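Local coordinates for JamJ (Lyngbya majuscula, PDB 5DOZ), which binds NADPH and probably acts as the enoyl reductase domain of a polyketide synthase, using the cofactor in forming a cyclopropane ring, at residues E99-G104 against T134-F139; P117-A122 against Q286-I291; P138-Y143 against Q290-L295. All coordinates share one frame; numbering follows the deposited sequence.

Interaction 1: residues E99-G104 against T134-F139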
loop_
_atom_site.group_PDB
_atom_site.type_symbol
_atom_site.label_atom_id
_atom_site.label_comp_id
_atom_site.label_asym_id
_atom_site.label_seq_id
_atom_site.Cartn_x
_atom_site.Cartn_y
_atom_site.Cartn_z
ATOM N N GLU A 99 6.954 15.367 13.877
ATOM C CA GLU A 99 7.318 14.100 13.262
ATOM C C GLU A 99 6.095 13.507 12.589
ATOM O O GLU A 99 5.074 13.255 13.233
ATOM C CB GLU A 99 7.920 13.141 14.286
ATOM C CG GLU A 99 9.386 13.427 14.570
ATOM C CD GLU A 99 9.974 12.532 15.644
ATOM O OE1 GLU A 99 11.210 12.349 15.642
ATOM O OE2 GLU A 99 9.209 12.011 16.486
ATOM N N VAL A 100 6.208 13.305 11.279
ATOM C CA VAL A 100 5.051 13.026 10.445
ATOM C C VAL A 100 5.283 11.831 9.536
ATOM O O VAL A 100 6.423 11.487 9.213
ATOM C CB VAL A 100 4.643 14.262 9.591
ATOM C CG1 VAL A 100 4.224 15.430 10.481
ATOM C CG2 VAL A 100 5.770 14.696 8.660
ATOM N N MET A 101 4.187 11.186 9.155
ATOM C CA MET A 101 4.195 10.240 8.064
ATOM C C MET A 101 3.678 10.958 6.823
ATOM O O MET A 101 2.747 11.769 6.907
ATOM C CB MET A 101 3.315 9.034 8.395
ATOM C CG MET A 101 3.800 8.229 9.595
ATOM S SD MET A 101 2.553 7.072 10.178
ATOM C CE MET A 101 1.410 8.171 10.983
ATOM N N VAL A 102 4.304 10.686 5.680
ATOM C CA VAL A 102 3.827 11.215 4.412
ATOM C C VAL A 102 3.036 10.118 3.714
ATOM O O VAL A 102 3.415 8.953 3.763
ATOM C CB VAL A 102 4.976 11.684 3.489
ATOM C CG1 VAL A 102 4.409 12.308 2.222
ATOM C CG2 VAL A 102 5.891 12.670 4.202
ATOM N N ILE A 103 1.925 10.496 3.086
ATOM C CA ILE A 103 1.109 9.560 2.316
ATOM C C ILE A 103 0.694 10.201 0.995
ATOM O O ILE A 103 0.112 11.286 0.975
ATOM C CB ILE A 103 -0.172 9.112 3.071
ATOM C CG1 ILE A 103 0.069 8.967 4.582
ATOM C CG2 ILE A 103 -0.717 7.814 2.489
ATOM C CD1 ILE A 103 -0.481 10.111 5.405
ATOM N N GLY A 104 1.019 9.531 -0.105
ATOM C CA GLY A 104 0.459 9.863 -1.407
ATOM C C GLY A 104 1.202 10.891 -2.235
ATOM O O GLY A 104 0.638 11.459 -3.168
ATOM N N THR A 134 6.119 1.594 8.085
ATOM C CA THR A 134 5.377 0.422 7.597
ATOM C C THR A 134 3.854 0.620 7.581
ATOM O O THR A 134 3.111 -0.301 7.222
ATOM C CB THR A 134 5.672 -0.850 8.432
ATOM O OG1 THR A 134 5.085 -0.720 9.735
ATOM C CG2 THR A 134 7.179 -1.112 8.559
ATOM N N ILE A 135 3.391 1.810 7.953
ATOM C CA ILE A 135 1.955 2.038 8.186
ATOM C C ILE A 135 1.131 2.596 7.003
ATOM O O ILE A 135 0.127 1.992 6.631
ATOM C CB ILE A 135 1.710 2.877 9.468
ATOM C CG1 ILE A 135 2.096 2.062 10.709
ATOM C CG2 ILE A 135 0.255 3.335 9.562
ATOM C CD1 ILE A 135 1.981 2.825 12.016
ATOM N N PRO A 136 1.548 3.739 6.415
ATOM C CA PRO A 136 0.622 4.525 5.579
ATOM C C PRO A 136 -0.085 3.766 4.452
ATOM O O PRO A 136 -1.265 3.459 4.582
ATOM C CB PRO A 136 1.511 5.644 5.028
ATOM C CG PRO A 136 2.592 5.782 6.042
ATOM C CD PRO A 136 2.872 4.382 6.493
ATOM N N ILE A 137 0.606 3.473 3.357
ATOM C CA ILE A 137 -0.046 2.793 2.235
ATOM C C ILE A 137 -0.715 1.459 2.615
ATOM O O ILE A 137 -1.875 1.251 2.272
ATOM C CB ILE A 137 0.884 2.622 1.007
ATOM C CG1 ILE A 137 1.306 3.985 0.436
ATOM C CG2 ILE A 137 0.220 1.768 -0.067
ATOM C CD1 ILE A 137 0.194 5.002 0.275
ATOM N N PRO A 138 -0.001 0.560 3.330
ATOM C CA PRO A 138 -0.632 -0.715 3.671
ATOM C C PRO A 138 -1.924 -0.568 4.476
ATOM O O PRO A 138 -2.963 -1.084 4.065
ATOM C CB PRO A 138 0.446 -1.423 4.511
ATOM C CG PRO A 138 1.724 -0.845 4.022
ATOM C CD PRO A 138 1.388 0.609 3.829
ATOM N N PHE A 139 -1.856 0.132 5.607
ATOM C CA PHE A 139 -3.008 0.272 6.491
ATOM C C PHE A 139 -4.123 1.168 5.957
ATOM O O PHE A 139 -5.294 0.852 6.146
ATOM C CB PHE A 139 -2.579 0.683 7.903
ATOM C CG PHE A 139 -2.134 -0.477 8.750
ATOM C CD1 PHE A 139 -3.067 -1.242 9.449
ATOM C CD2 PHE A 139 -0.789 -0.817 8.841
ATOM C CE1 PHE A 139 -2.664 -2.317 10.233
ATOM C CE2 PHE A 139 -0.379 -1.889 9.620
ATOM C CZ PHE A 139 -1.318 -2.640 10.318
#
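A strand of the GroES-like part of a medium-chain reductase fold here meets helix 136-149 near its beginning, beside the NADPH site. No hydrogen bond crosses the contact; side chains meet through apolar carbons and sulfur. Met101 and Ile103, two residues apart on strand 99-103, turn the same face to the helix, while Val102 points the other way and packs on Leu120. Pro136 sits opposite both. Its ring carbon CB lies 3.6 Å from Ile103 CG1, the closest approach across the two segments, and its CG is 4.1 Å from Met101 CB. The same CG also lies 4.0 Å from the carbonyl oxygen Val102 O. Ile103 crosses the proline ring obliquely; its chi1 of -36° and chi2 of 103° both stray from staggered values. CG2 of Ile103, anti to the backbone N, also reaches Ile137, 3.7 Å from CD1. These two isoleucines slide past each other in opposite directions. At the other end Met101 bends at chi3, and its SD comes 4.3 Å from Ile135 CB. Within the second segment Phe139 N donates to Ile135 O (2.9 Å). Ile137 N is taken by the carboxylate of Glu79, and the Ile137 side chain comes about 3 Å from NADPH at nearest atoms. A beta-strand face closed over a helix that borders the cofactor site fits the domain junction of the medium-chain dehydrogenase/reductase fold.

Interaction 2: residues P117-A122 against Q286-I291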
loop_
_atom_site.group_PDB
_atom_site.type_symbol
_atom_site.label_atom_id
_atom_site.label_comp_id
_atom_site.label_asym_id
_atom_site.label_seq_id
_atom_site.Cartn_x
_atom_site.Cartn_y
_atom_site.Cartn_z
ATOM N N PRO A 117 -0.226 19.946 3.362
ATOM C CA PRO A 117 -0.485 19.493 4.730
ATOM C C PRO A 117 -1.582 18.427 4.807
ATOM O O PRO A 117 -1.768 17.819 5.859
ATOM C CB PRO A 117 -0.942 20.768 5.446
ATOM C CG PRO A 117 -1.440 21.659 4.366
ATOM C CD PRO A 117 -0.550 21.374 3.189
ATOM N N ASN A 118 -2.306 18.218 3.709
ATOM C CA ASN A 118 -3.334 17.166 3.635
ATOM C C ASN A 118 -2.720 15.794 3.342
ATOM O O ASN A 118 -3.379 14.760 3.485
ATOM C CB ASN A 118 -4.394 17.509 2.576
ATOM C CG ASN A 118 -5.334 18.638 3.009
ATOM O OD1 ASN A 118 -5.868 18.638 4.122
ATOM N ND2 ASN A 118 -5.563 19.586 2.115
ATOM N N ASN A 119 -1.453 15.793 2.938
ATOM C CA ASN A 119 -0.710 14.560 2.710
ATOM C C ASN A 119 0.093 14.101 3.930
ATOM O O ASN A 119 0.882 13.160 3.847
ATOM C CB ASN A 119 0.183 14.706 1.474
ATOM C CG ASN A 119 -0.616 14.731 0.183
ATOM O OD1 ASN A 119 -1.288 15.717 -0.131
ATOM N ND2 ASN A 119 -0.563 13.636 -0.565
ATOM N N LEU A 120 -0.141 14.746 5.069
ATOM C CA LEU A 120 0.615 14.459 6.289
ATOM C C LEU A 120 -0.281 14.035 7.445
ATOM O O LEU A 120 -1.360 14.586 7.642
ATOM C CB LEU A 120 1.425 15.690 6.720
ATOM C CG LEU A 120 2.411 16.339 5.742
ATOM C CD1 LEU A 120 2.969 17.607 6.367
ATOM C CD2 LEU A 120 3.542 15.387 5.380
ATOM N N VAL A 121 0.180 13.056 8.212
ATOM C CA VAL A 121 -0.472 12.719 9.474
ATOM C C VAL A 121 0.585 12.655 10.568
ATOM O O VAL A 121 1.774 12.496 10.280
ATOM C CB VAL A 121 -1.299 11.403 9.402
ATOM C CG1 VAL A 121 -2.451 11.533 8.418
ATOM C CG2 VAL A 121 -0.424 10.213 9.043
ATOM N N ALA A 122 0.153 12.802 11.817
ATOM C CA ALA A 122 1.058 12.731 12.963
ATOM C C ALA A 122 1.555 11.311 13.167
ATOM O O ALA A 122 0.780 10.359 13.064
ATOM C CB ALA A 122 0.361 13.230 14.222
ATOM N N GLN A 286 -9.596 15.178 2.281
ATOM C CA GLN A 286 -9.694 14.890 3.716
ATOM C C GLN A 286 -9.503 13.407 4.039
ATOM O O GLN A 286 -9.297 13.048 5.203
ATOM C CB GLN A 286 -11.047 15.363 4.281
ATOM C CG GLN A 286 -11.259 16.874 4.283
ATOM C CD GLN A 286 -10.151 17.630 4.991
ATOM O OE1 GLN A 286 -9.845 17.372 6.160
ATOM N NE2 GLN A 286 -9.542 18.575 4.285
ATOM N N LEU A 287 -9.569 12.557 3.011
ATOM C CA LEU A 287 -9.545 11.095 3.186
ATOM C C LEU A 287 -8.459 10.561 4.121
ATOM O O LEU A 287 -8.743 9.702 4.962
ATOM C CB LEU A 287 -9.460 10.374 1.838
ATOM C CG LEU A 287 -9.403 8.843 1.951
ATOM C CD1 LEU A 287 -10.787 8.254 2.237
ATOM C CD2 LEU A 287 -8.779 8.223 0.712
ATOM N N TYR A 288 -7.226 11.049 3.967
ATOM C CA TYR A 288 -6.124 10.603 4.824
ATOM C C TYR A 288 -6.359 10.992 6.285
ATOM O O TYR A 288 -6.154 10.180 7.187
ATOM C CB TYR A 288 -4.755 11.103 4.325
ATOM C CG TYR A 288 -4.369 10.621 2.930
ATOM C CD1 TYR A 288 -4.779 9.370 2.458
ATOM C CD2 TYR A 288 -3.582 11.410 2.094
ATOM C CE1 TYR A 288 -4.428 8.932 1.188
ATOM C CE2 TYR A 288 -3.221 10.976 0.827
ATOM C CZ TYR A 288 -3.649 9.736 0.378
ATOM O OH TYR A 288 -3.304 9.301 -0.887
ATOM N N TYR A 289 -6.805 12.227 6.505
ATOM C CA TYR A 289 -7.139 12.709 7.845
ATOM C C TYR A 289 -8.182 11.810 8.518
ATOM O O TYR A 289 -7.986 11.362 9.649
ATOM C CB TYR A 289 -7.622 14.171 7.783
ATOM C CG TYR A 289 -8.180 14.726 9.080
ATOM C CD1 TYR A 289 -7.336 15.247 10.060
ATOM C CD2 TYR A 289 -9.555 14.757 9.314
ATOM C CE1 TYR A 289 -7.843 15.770 11.245
ATOM C CE2 TYR A 289 -10.073 15.274 10.494
ATOM C CZ TYR A 289 -9.212 15.778 11.459
ATOM O OH TYR A 289 -9.717 16.295 12.636
ATOM N N GLN A 290 -9.279 11.540 7.819
ATOM C CA GLN A 290 -10.356 10.737 8.388
ATOM C C GLN A 290 -9.917 9.316 8.738
ATOM O O GLN A 290 -10.128 8.864 9.863
ATOM C CB GLN A 290 -11.591 10.727 7.481
ATOM C CG GLN A 290 -12.534 11.905 7.710
ATOM C CD GLN A 290 -13.146 11.942 9.110
ATOM O OE1 GLN A 290 -13.298 10.911 9.776
ATOM N NE2 GLN A 290 -13.510 13.140 9.558
ATOM N N ILE A 291 -9.301 8.620 7.784
ATOM C CA ILE A 291 -8.821 7.256 8.020
ATOM C C ILE A 291 -7.899 7.220 9.237
ATOM O O ILE A 291 -8.063 6.374 10.117
ATOM C CB ILE A 291 -8.120 6.650 6.779
ATOM C CG1 ILE A 291 -9.143 6.384 5.668
ATOM C CG2 ILE A 291 -7.375 5.362 7.135
ATOM C CD1 ILE A 291 -8.534 5.919 4.360
HETATM O O HOH W 1 -6.389 14.054 4.427
#
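In this enoyl reductase of the medium-chain dehydrogenase/reductase fold, helix 287-293 packs on the face of strands 120-122 and 99-103, and Tyr288 does most of the work. The tight side is its ring. With CG anti to the carbonyl carbon, the ring turns its rim to the chain at Asn118 and Asn119: Asn118 O lies near the ring plane, 3.6 Å from Tyr288 CD2, and Asn119 ND2 stands 4.0 Å from Tyr288 CE2. The Asn119 amide plane is tilted 72° to the ring, and its ND2 is spent on a hydrogen bond to Ile103 O, which fixes the amide's rotation. Phe281 stacks on the tyrosine. Val121 adds a methyl, CG1, 4.1 Å from the carbonyl oxygen Tyr288 O, while Leu120 points away from the helix. Toward the solvent the fit loosens. Asn118 and the exposed Gln286 cross obliquely, amide planes 87° apart, with Asn118 OD1 3.7 Å from Gln286 NE2, too long for a hydrogen bond. A bend at chi2 helps bring the Gln286 tip round, although its CB points away. No direct hydrogen bond joins the segments; a water does so, donating to Asn118 O across 3.2 Å and accepting from the backbone Tyr289 N across 2.8 Å.

Interaction 3: residues P138-Y143 against Q290-L295. With NDP (NADPH dihydro-nicotinamide-adenine-dinucleotide phosphate), chain E.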
loop_
_atom_site.group_PDB
_atom_site.type_symbol
_atom_site.label_atom_id
_atom_site.label_comp_id
_atom_site.label_asym_id
_atom_site.label_seq_id
_atom_site.Cartn_x
_atom_site.Cartn_y
_atom_site.Cartn_z
ATOM N N PRO A 138 -0.001 0.560 3.330
ATOM C CA PRO A 138 -0.632 -0.715 3.671
ATOM C C PRO A 138 -1.924 -0.568 4.476
ATOM O O PRO A 138 -2.963 -1.084 4.065
ATOM C CB PRO A 138 0.446 -1.423 4.511
ATOM C CG PRO A 138 1.724 -0.845 4.022
ATOM C CD PRO A 138 1.388 0.609 3.829
ATOM N N PHE A 139 -1.856 0.132 5.607
ATOM C CA PHE A 139 -3.008 0.272 6.491
ATOM C C PHE A 139 -4.123 1.168 5.957
ATOM O O PHE A 139 -5.294 0.852 6.146
ATOM C CB PHE A 139 -2.579 0.683 7.903
ATOM C CG PHE A 139 -2.134 -0.477 8.750
ATOM C CD1 PHE A 139 -3.067 -1.242 9.449
ATOM C CD2 PHE A 139 -0.789 -0.817 8.841
ATOM C CE1 PHE A 139 -2.664 -2.317 10.233
ATOM C CE2 PHE A 139 -0.379 -1.889 9.620
ATOM C CZ PHE A 139 -1.318 -2.640 10.318
ATOM N N PHE A 140 -3.768 2.272 5.295
ATOM C CA PHE A 140 -4.783 3.141 4.685
ATOM C C PHE A 140 -5.498 2.459 3.517
ATOM O O PHE A 140 -6.701 2.651 3.344
ATOM C CB PHE A 140 -4.192 4.482 4.236
ATOM C CG PHE A 140 -3.896 5.441 5.365
ATOM C CD1 PHE A 140 -3.098 5.064 6.444
ATOM C CD2 PHE A 140 -4.396 6.733 5.333
ATOM C CE1 PHE A 140 -2.819 5.951 7.471
ATOM C CE2 PHE A 140 -4.121 7.632 6.357
ATOM C CZ PHE A 140 -3.328 7.241 7.423
ATOM N N THR A 141 -4.768 1.671 2.724
ATOM C CA THR A 141 -5.383 0.890 1.643
ATOM C C THR A 141 -6.270 -0.215 2.221
ATOM O O THR A 141 -7.411 -0.390 1.790
ATOM C CB THR A 141 -4.333 0.268 0.695
ATOM O OG1 THR A 141 -3.470 1.297 0.195
ATOM C CG2 THR A 141 -5.002 -0.451 -0.486
ATOM N N ALA A 142 -5.740 -0.945 3.201
ATOM C CA ALA A 142 -6.483 -2.021 3.852
ATOM C C ALA A 142 -7.728 -1.486 4.541
ATOM O O ALA A 142 -8.813 -2.050 4.387
ATOM C CB ALA A 142 -5.601 -2.773 4.837
ATOM N N TYR A 143 -7.578 -0.384 5.276
ATOM C CA TYR A 143 -8.711 0.218 5.966
ATOM C C TYR A 143 -9.784 0.667 4.984
ATOM O O TYR A 143 -10.955 0.305 5.143
ATOM C CB TYR A 143 -8.300 1.388 6.874
ATOM C CG TYR A 143 -9.478 1.962 7.645
ATOM C CD1 TYR A 143 -10.361 2.871 7.040
ATOM C CD2 TYR A 143 -9.734 1.574 8.961
ATOM C CE1 TYR A 143 -11.454 3.384 7.733
ATOM C CE2 TYR A 143 -10.826 2.088 9.662
ATOM C CZ TYR A 143 -11.680 2.989 9.041
ATOM O OH TYR A 143 -12.764 3.500 9.722
ATOM N N GLN A 290 -9.279 11.540 7.819
ATOM C CA GLN A 290 -10.356 10.737 8.388
ATOM C C GLN A 290 -9.917 9.316 8.738
ATOM O O GLN A 290 -10.128 8.864 9.863
ATOM C CB GLN A 290 -11.591 10.727 7.481
ATOM C CG GLN A 290 -12.534 11.905 7.710
ATOM C CD GLN A 290 -13.146 11.942 9.110
ATOM O OE1 GLN A 290 -13.298 10.911 9.776
ATOM N NE2 GLN A 290 -13.510 13.140 9.558
ATOM N N ILE A 291 -9.301 8.620 7.784
ATOM C CA ILE A 291 -8.821 7.256 8.020
ATOM C C ILE A 291 -7.899 7.220 9.237
ATOM O O ILE A 291 -8.063 6.374 10.117
ATOM C CB ILE A 291 -8.120 6.650 6.779
ATOM C CG1 ILE A 291 -9.143 6.384 5.668
ATOM C CG2 ILE A 291 -7.375 5.362 7.135
ATOM C CD1 ILE A 291 -8.534 5.919 4.360
ATOM N N TRP A 292 -6.958 8.160 9.299
ATOM C CA TRP A 292 -5.974 8.178 10.378
ATOM C C TRP A 292 -6.602 8.407 11.745
ATOM O O TRP A 292 -6.180 7.803 12.728
ATOM C CB TRP A 292 -4.870 9.206 10.114
ATOM C CG TRP A 292 -3.768 9.131 11.119
ATOM C CD1 TRP A 292 -3.334 10.131 11.934
ATOM C CD2 TRP A 292 -2.980 7.975 11.443
ATOM N NE1 TRP A 292 -2.310 9.681 12.732
ATOM C CE2 TRP A 292 -2.077 8.359 12.453
ATOM C CE3 TRP A 292 -2.951 6.652 10.974
ATOM C CZ2 TRP A 292 -1.146 7.470 13.004
ATOM C CZ3 TRP A 292 -2.027 5.767 11.521
ATOM C CH2 TRP A 292 -1.136 6.181 12.523
ATOM N N LYS A 293 -7.603 9.286 11.796
ATOM C CA LYS A 293 -8.402 9.508 13.000
ATOM C C LYS A 293 -9.050 8.216 13.503
ATOM O O LYS A 293 -9.300 8.064 14.699
ATOM C CB LYS A 293 -9.497 10.538 12.733
ATOM C CG LYS A 293 -9.195 11.938 13.239
ATOM C CD LYS A 293 -10.477 12.746 13.379
ATOM C CE LYS A 293 -11.343 12.211 14.515
ATOM N NZ LYS A 293 -12.762 12.645 14.403
ATOM N N LYS A 294 -9.326 7.299 12.580
ATOM C CA LYS A 294 -9.969 6.034 12.920
ATOM C C LYS A 294 -8.940 4.934 13.160
ATOM O O LYS A 294 -9.309 3.799 13.464
ATOM C CB LYS A 294 -10.975 5.617 11.832
ATOM C CG LYS A 294 -11.885 6.749 11.356
ATOM C CD LYS A 294 -13.322 6.294 11.154
ATOM C CE LYS A 294 -14.114 7.261 10.280
ATOM N NZ LYS A 294 -13.820 7.054 8.831
ATOM N N LEU A 295 -7.656 5.273 13.035
ATOM C CA LEU A 295 -6.578 4.289 13.175
ATOM C C LEU A 295 -5.566 4.573 14.277
ATOM O O LEU A 295 -5.045 3.631 14.879
ATOM C CB LEU A 295 -5.831 4.087 11.847
ATOM C CG LEU A 295 -6.423 3.179 10.763
ATOM C CD1 LEU A 295 -5.468 3.104 9.579
ATOM C CD2 LEU A 295 -6.734 1.779 11.274
HETATM P PA NDP E . 4.110 -6.317 -2.323
HETATM O O1A NDP E . 5.211 -6.361 -3.365
HETATM O O2A NDP E . 4.454 -6.180 -0.864
HETATM O O5B NDP E . 3.231 -7.656 -2.456
HETATM C C5B NDP E . 3.281 -8.487 -3.610
HETATM C C4B NDP E . 2.951 -9.897 -3.150
HETATM O O4B NDP E . 2.358 -10.616 -4.236
HETATM C C3B NDP E . 4.182 -10.693 -2.727
HETATM O O3B NDP E . 4.404 -10.641 -1.315
HETATM C C2B NDP E . 3.828 -12.105 -3.114
HETATM O O2B NDP E . 3.302 -12.757 -1.969
HETATM C C1B NDP E . 2.704 -11.993 -4.129
HETATM N N9A NDP E . 3.121 -12.490 -5.453
HETATM C C8A NDP E . 4.287 -12.240 -6.071
HETATM N N7A NDP E . 4.326 -12.855 -7.274
HETATM C C5A NDP E . 3.160 -13.512 -7.433
HETATM C C6A NDP E . 2.536 -14.361 -8.472
HETATM N N6A NDP E . 3.187 -14.638 -9.622
HETATM N N1A NDP E . 1.292 -14.851 -8.233
HETATM C C2A NDP E . 0.623 -14.587 -7.096
HETATM N N3A NDP E . 1.135 -13.821 -6.116
HETATM C C4A NDP E . 2.371 -13.267 -6.227
HETATM O O3 NDP E . 3.040 -5.194 -2.757
HETATM P PN NDP E . 1.925 -4.509 -1.819
HETATM O O1N NDP E . 1.447 -5.482 -0.784
HETATM O O2N NDP E . 2.427 -3.159 -1.389
HETATM O O5D NDP E . 0.709 -4.263 -2.848
HETATM C C5D NDP E . 0.104 -5.341 -3.574
HETATM C C4D NDP E . -0.569 -4.819 -4.844
HETATM O O4D NDP E . -1.492 -3.770 -4.542
HETATM C C3D NDP E . 0.420 -4.221 -5.825
HETATM O O3D NDP E . -0.007 -4.592 -7.134
HETATM C C2D NDP E . 0.294 -2.722 -5.627
HETATM O O2D NDP E . 0.674 -1.947 -6.774
HETATM C C1D NDP E . -1.173 -2.578 -5.265
HETATM N N1N NDP E . -1.437 -1.403 -4.433
HETATM C C2N NDP E . -2.477 -0.624 -4.760
HETATM C C3N NDP E . -2.970 0.339 -3.888
HETATM C C7N NDP E . -4.279 1.013 -4.189
HETATM O O7N NDP E . -4.511 2.135 -3.771
HETATM N N7N NDP E . -5.179 0.358 -4.917
HETATM C C4N NDP E . -2.118 0.802 -2.724
HETATM C C5N NDP E . -1.091 -0.188 -2.408
HETATM C C6N NDP E . -0.731 -1.192 -3.306
HETATM P P2B NDP E . 3.310 -14.350 -1.849
HETATM O O1X NDP E . 4.764 -14.741 -1.979
HETATM O O2X NDP E . 2.720 -14.557 -0.488
HETATM O O3X NDP E . 2.431 -14.826 -2.979
#
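Helix 136-149 presents one flank to the end of helix 287-293, and Phe140 is one of two aromatic side chains, with Tyr143, that fill the seam between them. From CB, chi1 of -75° sets CG anti to the carbonyl carbon and swings the ring toward the second helix. CG lies 3.9 Å from Ile291 CG2, and CD2 comes nearer to that same methyl, at 3.7 Å. The methyl makes a CH-pi contact, 4.0 Å from the Phe140 centroid and 20° off the ring normal. CE2 sits between that methyl and the backbone N of Trp292. On the other branch CD1 is loosely met, 4.4 Å from Leu295 CD1, while CE1 reaches Trp292 CE3 at 3.6 Å. The tip, CZ, lies against both Trp292 CE3 and CB. Phe140 and the six-membered ring of Trp292 therefore meet rim to rim, their planes 15° apart, with neither over the other's face. An alanine here would remove the ring and would probably leave Ile291 CG2 and the Trp292 rim without their shared packing partner, loosening the seam. One turn on, Tyr143, with CG anti to the backbone N, runs antiparallel to the side chains of Ile291 and Leu295, with CD1 by Ile291 CG2 and CD2 by Leu295 CD2. The Tyr143 side chain crosses that of Lys294 at about a right angle, its OH 3.2 Å from CD. On the side turned away from helix 287-293, Thr141 meets the cofactor, OG1 3.3 Å from NADPH C4N, the hydride-carrying carbon of the nicotinamide; that hydroxyl is also hydrogen-bonded to Ile137 O. A helix with an aromatic packing face on one flank and the nicotinamide on another is a wall of the NADPH pocket of this enoyl reductase.

The three contacts lie 9 to 10 Å apart, centre to centre, and are joined pairwise through two helices and one sheet. Along the chain come strand 99-103, the 117-122 segment, helix 136-149 and, well over a hundred residues later, helix 287-293. Interactions 1 and 2 use neighbouring antiparallel strands, with Met101 N hydrogen-bonded to Val121 O; interactions 1 and 3 share helix 136-149, and interactions 2 and 3 share helix 287-293. Trp292 lies where the three contacts come together, touching Met101, Val121 and Phe140. The two helices and the strand pair together pack as adjoining parts of a buried region beside the NADPH site, tying distant parts of the sequence together.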